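PDB 6HND: aromatic-amino-acid:2-oxoglutarate transaminase from Candida albicans, which probably transfers amino groups between aromatic amino acids or 2-aminoadipate and 2-oxo acids, using pyridoxal 5'-phosphate as cofactor. Local coordinates for residues V186-F191 with L479-D484; P193-S198 with M475-E480; V208-D213 with T249-T254; D217-T222 with L244-T249; I431-K434 with F438-F441. One frame throughout, in Å; residues are numbered along the deposited sequence.

Interaction 1: residues V186-F191 with L479-D484; sequences VEEFTF and LEFSKD. With PLP (pyridoxal-5'-phosphate), chain E.
S482 and E188 make the polar part of this contact: the serine hydroxyl OG donates to E188 OE1 over 2.8 Å, meeting the carboxylate on its anti side and 21° out of its plane. E188 CG sits between the backbone N and the carbonyl carbon (chi1 67°), and the chain then runs extended to the serine. The same OE1 forms a salt bridge with R485, while OE2 accepts from the backbone N of I210, so both carboxylate oxygens are engaged. One water donates to E188 O and to S482 OG, each at 2.7 Å, making a second link between the pair.

Here the chain leaves strand 183-187 of the large mixed sheet, the core of the PLP-dependent fold type I to which this aminotransferase family belongs, and the short helix 479-482 lies against that turn.

Apolar contact is slight. F189 CZ reaches S482 CB at 3.8 Å, and the F189 ring meets F488 edge-to-face. Further along the loop, F191 lays one ring face on the cofactor pyridine, its CE2 3.4 Å from PLP C6.

Interaction 2: residues P193-S198 with M475-E480; sequences PFLRFS and MTVDLE
L195 carries this contact for helix 193-200, reaching the loop ahead of helix 479-482 with its two methyl branches. The apolar part is a touch between branch ends: L195 CD2 comes to 4.3 Å from V477 CG2, a loose approach. CD1, the other branch, rests on backbone instead, lying 4.0 Å from V477 CA and 3.9 Å from the carbonyl oxygen T476 O. CG is anti to the carbonyl carbon (chi1 -60°) and CD1 continues the extended chain, which carries it onto the T476-V477 backbone. Both L195 and V477 also pack on A205 of strand 204-208.

The polar groups find their partners outside the contact between the two segments. T476 turns its CB away from the helix, and its hydroxyl bonds to Y473 O. D478 is the N-cap of helix 479-482, its OD1 accepting from F481 N. On the helix, R196 NH2 bonds to T16 O of the second subunit.

The arrangement joins a helix that follows strand 183-187 to a loop from the C-terminal part of the chain, beside strand 204-208, which ends the mixed sheet of the aminotransferase fold within this chain.

Interaction 3: residues V208-D213 with T249-T254; sequences VKINFD and TGQNPT. With K (potassium ion), chain G; PLP (pyridoxal-5'-phosphate), chain E.
I210 and T254 meet tip to tip, I210 CD1 3.8 Å from T254 CG2, where two loops after strands of the aminotransferase mixed sheet come together. The segment 208-213 follows the edge strand 204-208; the loop 249-254 comes after strand 243-246. The same T254 methyl lies 3.8 Å from F212 CE2, the phenyl side chain crossing it at about a right angle. F212 also has I210 CG2 over one ring face, toward the rim; the T254 methyl thus touches both side chains of a pair that already pack on each other. I210 CD1 further touches the Q251 amide, approached from the opposite direction.

What fixes that amide is a pair of bonds on one oxygen. Q251 OE1 accepts from T254 OG1 at 2.7 Å, tilted 32° from the carbonyl plane, and from T254 N at 2.9 Å, nearly along the C=O axis. Its NE2 is held by E187 OE1 and F189 O. A bend at chi2 (-83°) folds the glutamine back towards T254.

Beyond this, D213 OD2 binds the potassium ion, as does D215, and N211 OD1 forms an Asx turn with D213 N. At the other end of the contact N252, joined to P253 through a cis peptide bond, donates from ND2 to PLP O3 over 3.2 Å.

Interaction 4: residues D217-T222 with L244-T249; sequences DGIDLT and LYTIAT
The side chains of I219 and T246 cross at about a right angle, I219 CD1 lying 4.2 Å from T246 OG1. The isoleucine sets CG1 anti to the carbonyl carbon (chi1 -73°) and continues extended through chi2, so its terminal CD1 is the atom that arrives at the strand. That same methyl comes to 4.5 Å from L244 CD1, a loose apolar contact, and the CB atoms of both strand residues point toward the 217-222 segment. A single methyl group therefore meets two residues on one face of strand 243-246.

T246 keeps OG1 anti to the backbone N, which places the hydroxyl beside the isoleucine methyl; its main polar partner, however, is E187 OE2 on the neighbouring strand, so the buried oxygen is satisfied there. The polar link between the segments themselves is a water, which donates to D217 O at 2.7 Å and to A248 O at 3.0 Å. That D217 carbonyl oxygen is also the atom a CB on G218 would run into, given the glycine's positive phi (110°) and its psi.

D220 caps the start of helix 221-229 through OD1 to Q223 N. The contact thus sets the turn leading into that helix against strand 243-246, which lies between strands 183-187 and 276-280 in the mixed sheet; I219 also touches E187, while L244 packs on I266 of helix 260-272.

Interaction 5: residues I431-K434 with F438-F441; sequences IDPK and FVTF
This is a buried meeting of a loop with the strand that follows it, at the start of the antiparallel sheet in the C-terminal part of the chain. I431 N donates to T440 O at 3.1 Å, in the carbonyl plane and with an N-H...O angle of 152°. A water supplies the next link: it donates to I431 O at 2.9 Å and accepts from T440 N at 2.8 Å. I431 and T440 lie side by side, pointing the same way, with I431 CG1 3.8 Å from T440 CB.

Strands 428-430 and 438-443 are antiparallel neighbours and form a beta hairpin; past strand 428-430 one of the two backbone links of I431 with T440 is direct and the other runs through the water. Two residues on, P433 packs on the strand, its CB 3.4 Å from F438 O and its CG 4.3 Å from V439 CG2.

Outside the pair, T440 OG1 bonds to T254 O. D432, whose CB points away from the strand, forms a salt bridge through OD1 with K410 of helix 392-418. The F438 ring makes a cation-pi contact with R490 and touches PLP.

Interactions 1 and 2 share L479 and E480 and have centres about 8 Å apart; backbone bonds join them, T190 N to M475 O at 2.8 Å and E188 O to V477 N at 3.1 Å. Interaction 3 touches all four others: F189 CB of interaction 1 lies 3.4 Å from P253 CD, M475 CE of interaction 2 lies 3.4 Å from P253 CB, N211 N meets G218 O of interaction 4 at 2.8 Å, and N252 CG lies 3.5 Å from F438 CE2 of interaction 5. E187 OE1 joins interaction 1 to I247 N of interaction 4 at 3.0 Å. Four of the five reach the cofactor through a residue of their segments: F191, N252, I247 and F438. In interaction 2, the L195 side chain remains about 12 Å from PLP.

Interaction 1: residues V186-F191 with L479-D484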
# COMPACT_ATOMS: atom_id res chain seq x y z
N VAL B 186 -0.97 24.78 -6.70
CA VAL B 186 -0.20 23.76 -7.45
C VAL B 186 0.49 24.46 -8.63
O VAL B 186 -0.16 25.28 -9.32
CB VAL B 186 -1.13 22.62 -7.89
CG1 VAL B 186 -0.40 21.60 -8.73
CG2 VAL B 186 -1.79 21.95 -6.70
N GLU B 187 1.77 24.13 -8.85
CA GLU B 187 2.51 24.53 -10.08
C GLU B 187 1.65 24.20 -11.31
O GLU B 187 1.18 23.08 -11.40
CB GLU B 187 3.89 23.87 -10.10
CG GLU B 187 4.79 24.39 -8.99
CD GLU B 187 5.97 23.53 -8.59
OE1 GLU B 187 5.88 22.29 -8.76
OE2 GLU B 187 6.94 24.08 -8.01
N GLU B 188 1.47 25.17 -12.21
CA GLU B 188 0.50 25.13 -13.33
C GLU B 188 0.80 23.93 -14.24
O GLU B 188 -0.17 23.43 -14.80
CB GLU B 188 0.49 26.41 -14.15
CG GLU B 188 1.76 26.69 -14.94
CD GLU B 188 1.64 27.94 -15.82
OE1 GLU B 188 0.50 28.20 -16.31
OE2 GLU B 188 2.69 28.66 -16.02
N PHE B 189 2.07 23.54 -14.38
CA PHE B 189 2.48 22.22 -14.93
C PHE B 189 3.03 21.42 -13.76
O PHE B 189 3.91 21.96 -13.02
CB PHE B 189 3.50 22.32 -16.07
CG PHE B 189 3.01 23.21 -17.19
CD1 PHE B 189 2.19 22.71 -18.18
CD2 PHE B 189 3.35 24.55 -17.22
CE1 PHE B 189 1.70 23.53 -19.18
CE2 PHE B 189 2.85 25.37 -18.21
CZ PHE B 189 2.02 24.87 -19.18
N THR B 190 2.51 20.20 -13.58
CA THR B 190 2.76 19.42 -12.35
C THR B 190 2.76 17.92 -12.65
O THR B 190 2.53 17.49 -13.82
CB THR B 190 1.75 19.83 -11.28
OG1 THR B 190 2.19 19.37 -9.99
CG2 THR B 190 0.37 19.28 -11.53
N PHE B 191 3.05 17.15 -11.60
CA PHE B 191 2.79 15.70 -11.49
C PHE B 191 1.28 15.52 -11.34
O PHE B 191 0.76 15.56 -10.21
CB PHE B 191 3.66 15.14 -10.36
CG PHE B 191 3.55 13.65 -10.20
CD1 PHE B 191 3.98 12.81 -11.21
CD2 PHE B 191 3.00 13.10 -9.06
CE1 PHE B 191 3.87 11.44 -11.06
CE2 PHE B 191 2.89 11.72 -8.92
CZ PHE B 191 3.33 10.90 -9.92
N LEU B 479 -6.15 23.73 -18.10
CA LEU B 479 -5.71 23.80 -19.50
C LEU B 479 -5.90 25.23 -20.02
O LEU B 479 -4.94 25.75 -20.59
CB LEU B 479 -6.50 22.77 -20.31
CG LEU B 479 -6.02 22.58 -21.75
CD1 LEU B 479 -4.50 22.54 -21.81
CD2 LEU B 479 -6.62 21.31 -22.35
N GLU B 480 -7.07 25.84 -19.83
CA GLU B 480 -7.35 27.22 -20.33
C GLU B 480 -6.31 28.16 -19.74
O GLU B 480 -5.70 28.97 -20.47
CB GLU B 480 -8.78 27.67 -19.99
CG GLU B 480 -9.74 27.58 -21.17
CD GLU B 480 -9.34 28.43 -22.37
OE1 GLU B 480 -9.34 27.88 -23.48
OE2 GLU B 480 -8.98 29.63 -22.18
N PHE B 481 -6.07 28.04 -18.44
CA PHE B 481 -5.13 28.93 -17.73
C PHE B 481 -3.75 28.88 -18.38
O PHE B 481 -3.16 29.95 -18.55
CB PHE B 481 -5.00 28.50 -16.28
CG PHE B 481 -4.17 29.43 -15.43
CD1 PHE B 481 -4.73 30.60 -14.90
CD2 PHE B 481 -2.86 29.12 -15.13
CE1 PHE B 481 -3.97 31.43 -14.09
CE2 PHE B 481 -2.11 29.93 -14.29
CZ PHE B 481 -2.67 31.09 -13.78
N SER B 482 -3.25 27.68 -18.70
CA SER B 482 -1.83 27.42 -19.06
C SER B 482 -1.62 27.27 -20.58
O SER B 482 -0.48 27.10 -21.00
CB SER B 482 -1.39 26.21 -18.30
OG SER B 482 -1.54 26.45 -16.92
N LYS B 483 -2.68 27.35 -21.37
CA LYS B 483 -2.71 27.24 -22.86
C LYS B 483 -1.47 27.88 -23.48
O LYS B 483 -0.76 27.21 -24.26
CB LYS B 483 -3.97 27.95 -23.39
CG LYS B 483 -4.80 27.21 -24.42
CD LYS B 483 -5.69 28.12 -25.28
CE LYS B 483 -6.58 29.05 -24.49
NZ LYS B 483 -6.05 30.43 -24.45
N ASP B 484 -1.25 29.17 -23.17
CA ASP B 484 -0.23 30.01 -23.86
C ASP B 484 1.19 29.55 -23.53
O ASP B 484 2.06 29.91 -24.29
CB ASP B 484 -0.38 31.48 -23.52
CG ASP B 484 -1.61 32.11 -24.13
OD1 ASP B 484 -2.05 31.62 -25.21
OD2 ASP B 484 -2.11 33.08 -23.53
N1 PLP E . 6.35 13.04 -8.03
C2 PLP E . 7.13 13.33 -9.07
C2A PLP E . 7.46 14.77 -9.29
C3 PLP E . 7.66 12.30 -9.89
O3 PLP E . 8.47 12.63 -10.94
C4 PLP E . 7.32 10.94 -9.62
C4A PLP E . 7.95 9.86 -10.41
C5 PLP E . 6.50 10.68 -8.50
C6 PLP E . 6.04 11.75 -7.78
C5A PLP E . 5.99 9.31 -8.16
O4P PLP E . 6.96 8.42 -7.53
P PLP E . 6.49 6.96 -7.01
O1P PLP E . 5.07 7.11 -6.48
O2P PLP E . 7.57 6.66 -5.98
O3P PLP E . 6.54 6.05 -8.20
O HOH W 1 -2.54 24.74 -15.08

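Interaction 2: residues P193-S198 with M475-E480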
# COMPACT_ATOMS: atom_id res chain seq x y z
N PRO B 193 -0.91 13.08 -11.23
CA PRO B 193 -1.60 12.23 -10.27
C PRO B 193 -1.87 12.96 -8.94
O PRO B 193 -2.88 12.66 -8.31
CB PRO B 193 -0.67 11.00 -10.19
CG PRO B 193 0.03 10.99 -11.53
CD PRO B 193 0.31 12.45 -11.75
N PHE B 194 -1.04 13.94 -8.57
CA PHE B 194 -1.27 14.75 -7.35
C PHE B 194 -2.72 15.28 -7.27
O PHE B 194 -3.34 15.32 -6.17
CB PHE B 194 -0.30 15.92 -7.27
CG PHE B 194 -0.52 16.70 -6.01
CD1 PHE B 194 -0.02 16.22 -4.82
CD2 PHE B 194 -1.33 17.82 -6.00
CE1 PHE B 194 -0.30 16.86 -3.63
CE2 PHE B 194 -1.60 18.47 -4.80
CZ PHE B 194 -1.08 17.99 -3.62
N LEU B 195 -3.26 15.73 -8.40
CA LEU B 195 -4.63 16.30 -8.42
C LEU B 195 -5.66 15.24 -8.00
O LEU B 195 -6.73 15.63 -7.49
CB LEU B 195 -4.91 16.86 -9.81
CG LEU B 195 -3.94 17.96 -10.24
CD1 LEU B 195 -4.15 18.31 -11.71
CD2 LEU B 195 -4.06 19.19 -9.34
N ARG B 196 -5.38 13.95 -8.18
CA ARG B 196 -6.32 12.90 -7.72
C ARG B 196 -6.36 12.93 -6.18
O ARG B 196 -7.47 12.79 -5.59
CB ARG B 196 -5.87 11.55 -8.25
CG ARG B 196 -5.99 11.41 -9.76
CD ARG B 196 -5.55 10.00 -10.14
NE ARG B 196 -6.07 9.52 -11.42
CZ ARG B 196 -7.21 8.84 -11.60
NH1 ARG B 196 -8.02 8.55 -10.58
NH2 ARG B 196 -7.54 8.44 -12.82
N PHE B 197 -5.21 13.12 -5.54
CA PHE B 197 -5.06 13.08 -4.07
C PHE B 197 -5.66 14.35 -3.47
O PHE B 197 -6.32 14.24 -2.44
CB PHE B 197 -3.60 12.93 -3.67
CG PHE B 197 -2.78 11.99 -4.51
CD1 PHE B 197 -3.32 10.79 -4.96
CD2 PHE B 197 -1.45 12.29 -4.81
CE1 PHE B 197 -2.56 9.92 -5.73
CE2 PHE B 197 -0.69 11.40 -5.56
CZ PHE B 197 -1.25 10.24 -6.04
N SER B 198 -5.46 15.51 -4.10
CA SER B 198 -6.05 16.78 -3.61
C SER B 198 -7.58 16.66 -3.82
O SER B 198 -8.32 16.90 -2.85
CB SER B 198 -5.42 18.03 -4.22
OG SER B 198 -5.58 18.07 -5.63
N MET B 475 -0.18 18.02 -18.65
CA MET B 475 0.35 18.03 -17.26
C MET B 475 -0.04 19.31 -16.53
O MET B 475 0.71 19.75 -15.65
CB MET B 475 1.86 17.85 -17.28
CG MET B 475 2.24 16.42 -17.63
SD MET B 475 4.03 16.24 -17.82
CE MET B 475 4.30 17.43 -19.13
N THR B 476 -1.24 19.81 -16.83
CA THR B 476 -1.76 21.11 -16.37
C THR B 476 -2.71 20.89 -15.21
O THR B 476 -3.39 19.86 -15.20
CB THR B 476 -2.46 21.88 -17.49
OG1 THR B 476 -3.47 21.05 -18.07
CG2 THR B 476 -1.47 22.33 -18.55
N VAL B 477 -2.77 21.85 -14.29
CA VAL B 477 -3.87 21.97 -13.30
C VAL B 477 -5.13 22.42 -14.05
O VAL B 477 -6.18 21.80 -13.85
CB VAL B 477 -3.46 22.93 -12.18
CG1 VAL B 477 -4.63 23.16 -11.21
CG2 VAL B 477 -2.21 22.40 -11.46
N ASP B 478 -4.99 23.41 -14.93
CA ASP B 478 -6.10 24.02 -15.69
C ASP B 478 -5.57 24.36 -17.09
O ASP B 478 -4.68 25.23 -17.22
CB ASP B 478 -6.65 25.26 -14.98
CG ASP B 478 -7.96 25.76 -15.57
OD1 ASP B 478 -7.96 26.26 -16.72
OD2 ASP B 478 -8.98 25.65 -14.87
N LEU B 479 -6.15 23.73 -18.10
CA LEU B 479 -5.71 23.80 -19.50
C LEU B 479 -5.90 25.23 -20.02
O LEU B 479 -4.94 25.75 -20.59
CB LEU B 479 -6.50 22.77 -20.31
CG LEU B 479 -6.02 22.58 -21.75
CD1 LEU B 479 -4.50 22.54 -21.81
CD2 LEU B 479 -6.62 21.31 -22.35
N GLU B 480 -7.07 25.84 -19.83
CA GLU B 480 -7.35 27.22 -20.33
C GLU B 480 -6.31 28.16 -19.74
O GLU B 480 -5.70 28.97 -20.47
CB GLU B 480 -8.78 27.67 -19.99
CG GLU B 480 -9.74 27.58 -21.17
CD GLU B 480 -9.34 28.43 -22.37
OE1 GLU B 480 -9.34 27.88 -23.48
OE2 GLU B 480 -8.98 29.63 -22.18

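Interaction 3: residues V208-D213 with T249-T254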
# COMPACT_ATOMS: atom_id res chain seq x y z
N VAL B 208 -0.35 27.89 -10.16
CA VAL B 208 0.69 28.92 -9.89
C VAL B 208 1.58 28.97 -11.14
O VAL B 208 2.22 27.93 -11.45
CB VAL B 208 1.49 28.58 -8.62
CG1 VAL B 208 2.79 29.37 -8.53
CG2 VAL B 208 0.68 28.77 -7.34
N LYS B 209 1.63 30.11 -11.82
CA LYS B 209 2.33 30.26 -13.12
C LYS B 209 3.82 29.92 -12.96
O LYS B 209 4.42 30.21 -11.93
CB LYS B 209 2.21 31.68 -13.70
CG LYS B 209 0.79 32.15 -13.98
CD LYS B 209 0.71 33.38 -14.87
CE LYS B 209 -0.67 34.01 -14.87
NZ LYS B 209 -0.75 35.09 -15.88
N ILE B 210 4.37 29.27 -13.97
CA ILE B 210 5.81 28.96 -14.07
C ILE B 210 6.43 29.95 -15.04
O ILE B 210 5.84 30.20 -16.09
CB ILE B 210 6.01 27.51 -14.52
CG1 ILE B 210 5.80 26.56 -13.34
CG2 ILE B 210 7.38 27.34 -15.16
CD1 ILE B 210 5.68 25.13 -13.76
N ASN B 211 7.56 30.52 -14.65
CA ASN B 211 8.39 31.38 -15.52
C ASN B 211 9.24 30.44 -16.39
O ASN B 211 9.93 29.59 -15.82
CB ASN B 211 9.14 32.38 -14.64
CG ASN B 211 10.29 33.07 -15.36
OD1 ASN B 211 10.22 33.28 -16.56
ND2 ASN B 211 11.34 33.42 -14.63
N PHE B 212 9.24 30.61 -17.72
CA PHE B 212 9.93 29.74 -18.71
C PHE B 212 11.22 30.36 -19.26
O PHE B 212 11.81 29.74 -20.16
CB PHE B 212 8.95 29.37 -19.83
CG PHE B 212 8.03 28.24 -19.44
CD1 PHE B 212 6.81 28.49 -18.81
CD2 PHE B 212 8.40 26.93 -19.67
CE1 PHE B 212 5.98 27.44 -18.46
CE2 PHE B 212 7.57 25.89 -19.29
CZ PHE B 212 6.36 26.14 -18.68
N ASP B 213 11.71 31.47 -18.68
CA ASP B 213 13.09 31.99 -18.96
C ASP B 213 14.15 30.92 -18.64
O ASP B 213 13.93 30.07 -17.73
CB ASP B 213 13.40 33.23 -18.13
CG ASP B 213 12.57 34.48 -18.43
OD1 ASP B 213 11.83 34.48 -19.46
OD2 ASP B 213 12.66 35.45 -17.62
N THR B 249 13.00 21.10 -6.78
CA THR B 249 14.21 20.67 -7.51
C THR B 249 13.80 19.72 -8.65
O THR B 249 13.06 18.75 -8.39
CB THR B 249 15.19 20.01 -6.52
OG1 THR B 249 15.35 20.90 -5.41
CG2 THR B 249 16.51 19.65 -7.18
N GLY B 250 14.31 19.95 -9.87
CA GLY B 250 13.98 19.12 -11.06
C GLY B 250 12.47 19.03 -11.24
O GLY B 250 11.96 17.92 -11.36
N GLN B 251 11.79 20.18 -11.21
CA GLN B 251 10.33 20.32 -11.33
C GLN B 251 9.84 19.36 -12.42
O GLN B 251 10.42 19.35 -13.48
CB GLN B 251 9.96 21.78 -11.61
CG GLN B 251 8.55 22.20 -11.19
CD GLN B 251 7.50 21.86 -12.21
OE1 GLN B 251 7.81 21.74 -13.38
NE2 GLN B 251 6.25 21.71 -11.76
N ASN B 252 8.81 18.56 -12.13
CA ASN B 252 8.13 17.72 -13.14
C ASN B 252 6.88 18.46 -13.62
O ASN B 252 5.95 18.60 -12.86
CB ASN B 252 7.82 16.35 -12.58
CG ASN B 252 7.15 15.46 -13.60
OD1 ASN B 252 6.94 15.91 -14.72
ND2 ASN B 252 6.83 14.23 -13.22
N PRO B 253 6.78 18.90 -14.90
CA PRO B 253 7.71 18.52 -15.97
C PRO B 253 8.92 19.40 -16.30
O PRO B 253 9.75 18.92 -16.99
CB PRO B 253 6.78 18.63 -17.20
CG PRO B 253 5.92 19.83 -16.89
CD PRO B 253 5.66 19.73 -15.40
N THR B 254 8.98 20.65 -15.85
CA THR B 254 9.76 21.73 -16.52
C THR B 254 11.26 21.55 -16.33
O THR B 254 11.98 22.16 -17.10
CB THR B 254 9.30 23.13 -16.10
OG1 THR B 254 9.56 23.32 -14.71
CG2 THR B 254 7.84 23.37 -16.41
K K G . 14.78 35.88 -15.91
N1 PLP E . 6.35 13.04 -8.03
C2 PLP E . 7.13 13.33 -9.07
C2A PLP E . 7.46 14.77 -9.29
C3 PLP E . 7.66 12.30 -9.89
O3 PLP E . 8.47 12.63 -10.94
C4 PLP E . 7.32 10.94 -9.62
C4A PLP E . 7.95 9.86 -10.41
C5 PLP E . 6.50 10.68 -8.50
C6 PLP E . 6.04 11.75 -7.78
C5A PLP E . 5.99 9.31 -8.16
O4P PLP E . 6.96 8.42 -7.53
P PLP E . 6.49 6.96 -7.01
O1P PLP E . 5.07 7.11 -6.48
O2P PLP E . 7.57 6.66 -5.98
O3P PLP E . 6.54 6.05 -8.20

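Interaction 4: residues D217-T222 with L244-T249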
# COMPACT_ATOMS: atom_id res chain seq x y z
N ASP B 217 13.63 30.01 -11.74
CA ASP B 217 13.62 29.09 -10.57
C ASP B 217 12.45 28.11 -10.70
O ASP B 217 12.33 27.23 -9.84
CB ASP B 217 13.52 29.91 -9.29
CG ASP B 217 14.77 30.73 -9.02
OD1 ASP B 217 15.77 30.14 -8.55
OD2 ASP B 217 14.73 31.95 -9.30
N GLY B 218 11.60 28.27 -11.71
CA GLY B 218 10.32 27.56 -11.80
C GLY B 218 9.15 28.50 -11.60
O GLY B 218 8.93 29.34 -12.46
N ILE B 219 8.41 28.35 -10.52
CA ILE B 219 7.35 29.32 -10.11
C ILE B 219 7.79 30.75 -10.49
O ILE B 219 8.93 31.13 -10.17
CB ILE B 219 7.08 29.21 -8.61
CG1 ILE B 219 6.30 27.92 -8.29
CG2 ILE B 219 6.35 30.44 -8.11
CD1 ILE B 219 6.29 27.54 -6.82
N ASP B 220 6.87 31.53 -11.07
CA ASP B 220 7.07 32.97 -11.32
C ASP B 220 6.79 33.74 -10.01
O ASP B 220 5.60 33.94 -9.66
CB ASP B 220 6.17 33.43 -12.46
CG ASP B 220 6.38 34.88 -12.88
OD1 ASP B 220 6.45 35.75 -11.98
OD2 ASP B 220 6.49 35.12 -14.10
N LEU B 221 7.83 34.19 -9.32
CA LEU B 221 7.66 34.78 -7.97
C LEU B 221 6.76 36.02 -8.04
O LEU B 221 5.86 36.16 -7.18
CB LEU B 221 9.03 35.09 -7.35
CG LEU B 221 8.94 35.57 -5.88
CD1 LEU B 221 8.40 34.48 -4.98
CD2 LEU B 221 10.27 36.06 -5.36
N THR B 222 6.95 36.90 -9.02
CA THR B 222 6.17 38.16 -9.14
C THR B 222 4.67 37.80 -9.21
O THR B 222 3.88 38.42 -8.48
CB THR B 222 6.67 38.99 -10.33
OG1 THR B 222 7.97 39.46 -10.00
CG2 THR B 222 5.79 40.18 -10.64
N LEU B 244 0.84 24.72 -0.39
CA LEU B 244 1.52 24.78 -1.71
C LEU B 244 2.20 23.43 -1.93
O LEU B 244 2.90 22.96 -1.01
CB LEU B 244 2.53 25.94 -1.73
CG LEU B 244 3.54 25.90 -2.87
CD1 LEU B 244 2.89 26.36 -4.18
CD2 LEU B 244 4.76 26.74 -2.53
N TYR B 245 1.95 22.83 -3.09
CA TYR B 245 2.63 21.60 -3.58
C TYR B 245 3.66 22.07 -4.59
O TYR B 245 3.24 22.59 -5.60
CB TYR B 245 1.63 20.63 -4.21
CG TYR B 245 2.25 19.50 -4.99
CD1 TYR B 245 3.25 18.74 -4.43
CD2 TYR B 245 1.83 19.19 -6.28
CE1 TYR B 245 3.83 17.68 -5.12
CE2 TYR B 245 2.40 18.14 -6.99
CZ TYR B 245 3.40 17.39 -6.40
OH TYR B 245 3.99 16.35 -7.04
N THR B 246 4.95 21.91 -4.30
CA THR B 246 6.06 22.32 -5.19
C THR B 246 7.06 21.16 -5.33
O THR B 246 7.50 20.61 -4.33
CB THR B 246 6.72 23.61 -4.68
OG1 THR B 246 7.87 23.91 -5.48
CG2 THR B 246 7.09 23.54 -3.22
N ILE B 247 7.39 20.84 -6.57
CA ILE B 247 8.50 19.94 -6.95
C ILE B 247 9.70 20.87 -7.20
O ILE B 247 9.97 21.23 -8.39
CB ILE B 247 8.06 19.10 -8.18
CG1 ILE B 247 6.67 18.49 -7.96
CG2 ILE B 247 9.10 18.04 -8.51
CD1 ILE B 247 5.91 18.19 -9.22
N ALA B 248 10.35 21.31 -6.12
CA ALA B 248 11.17 22.55 -6.10
C ALA B 248 12.44 22.30 -6.90
O ALA B 248 12.88 23.23 -7.62
CB ALA B 248 11.46 23.03 -4.69
N THR B 249 13.00 21.10 -6.78
CA THR B 249 14.21 20.67 -7.51
C THR B 249 13.80 19.72 -8.65
O THR B 249 13.06 18.75 -8.39
CB THR B 249 15.19 20.01 -6.52
OG1 THR B 249 15.35 20.90 -5.41
CG2 THR B 249 16.51 19.65 -7.18
O HOH W 2 11.32 24.70 -9.68

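Interaction 5: residues I431-K434 with F438-F441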
# COMPACT_ATOMS: atom_id res chain seq x y z
N ILE B 431 15.40 24.10 -22.20
CA ILE B 431 15.87 24.45 -20.83
C ILE B 431 16.90 23.40 -20.40
O ILE B 431 16.55 22.21 -20.47
CB ILE B 431 14.71 24.54 -19.83
CG1 ILE B 431 13.53 25.37 -20.37
CG2 ILE B 431 15.23 25.07 -18.50
CD1 ILE B 431 13.92 26.78 -20.79
N ASP B 432 18.08 23.84 -19.98
CA ASP B 432 19.11 23.03 -19.29
C ASP B 432 18.64 22.73 -17.86
O ASP B 432 18.64 23.62 -17.01
CB ASP B 432 20.46 23.74 -19.33
CG ASP B 432 21.66 22.84 -19.06
OD1 ASP B 432 21.48 21.60 -18.98
OD2 ASP B 432 22.77 23.38 -18.91
N PRO B 433 18.19 21.49 -17.54
CA PRO B 433 17.79 21.13 -16.18
C PRO B 433 18.99 21.02 -15.24
O PRO B 433 20.03 20.56 -15.68
CB PRO B 433 17.17 19.74 -16.34
CG PRO B 433 17.97 19.15 -17.52
CD PRO B 433 18.13 20.33 -18.45
N LYS B 434 18.81 21.43 -13.98
CA LYS B 434 19.86 21.44 -12.93
C LYS B 434 19.79 20.15 -12.13
O LYS B 434 20.76 19.88 -11.39
CB LYS B 434 19.68 22.64 -12.01
CG LYS B 434 19.89 23.98 -12.69
CD LYS B 434 20.35 25.06 -11.76
CE LYS B 434 19.63 26.39 -11.92
NZ LYS B 434 19.22 26.68 -13.31
N PHE B 438 14.27 15.02 -16.54
CA PHE B 438 13.33 15.68 -17.49
C PHE B 438 13.97 16.92 -18.16
O PHE B 438 14.72 17.67 -17.52
CB PHE B 438 12.00 16.03 -16.81
CG PHE B 438 11.24 14.84 -16.28
CD1 PHE B 438 10.96 13.75 -17.10
CD2 PHE B 438 10.78 14.82 -14.97
CE1 PHE B 438 10.28 12.66 -16.60
CE2 PHE B 438 10.11 13.71 -14.48
CZ PHE B 438 9.88 12.63 -15.28
N VAL B 439 13.66 17.11 -19.44
CA VAL B 439 14.02 18.30 -20.27
C VAL B 439 12.74 18.95 -20.80
O VAL B 439 11.94 18.24 -21.45
CB VAL B 439 14.92 17.91 -21.44
CG1 VAL B 439 15.24 19.13 -22.28
CG2 VAL B 439 16.20 17.25 -20.97
N THR B 440 12.57 20.25 -20.56
CA THR B 440 11.59 21.08 -21.30
C THR B 440 12.13 21.36 -22.71
O THR B 440 13.23 22.00 -22.87
CB THR B 440 11.22 22.39 -20.60
OG1 THR B 440 10.60 22.06 -19.36
CG2 THR B 440 10.25 23.22 -21.40
N PHE B 441 11.37 20.92 -23.71
CA PHE B 441 11.66 21.08 -25.15
C PHE B 441 10.61 22.03 -25.71
O PHE B 441 9.45 21.59 -25.89
CB PHE B 441 11.66 19.72 -25.84
CG PHE B 441 12.05 19.72 -27.29
CD1 PHE B 441 13.38 19.87 -27.65
CD2 PHE B 441 11.12 19.49 -28.28
CE1 PHE B 441 13.75 19.82 -28.99
CE2 PHE B 441 11.48 19.47 -29.62
CZ PHE B 441 12.81 19.60 -29.96
O HOH W 3 14.46 21.24 -18.79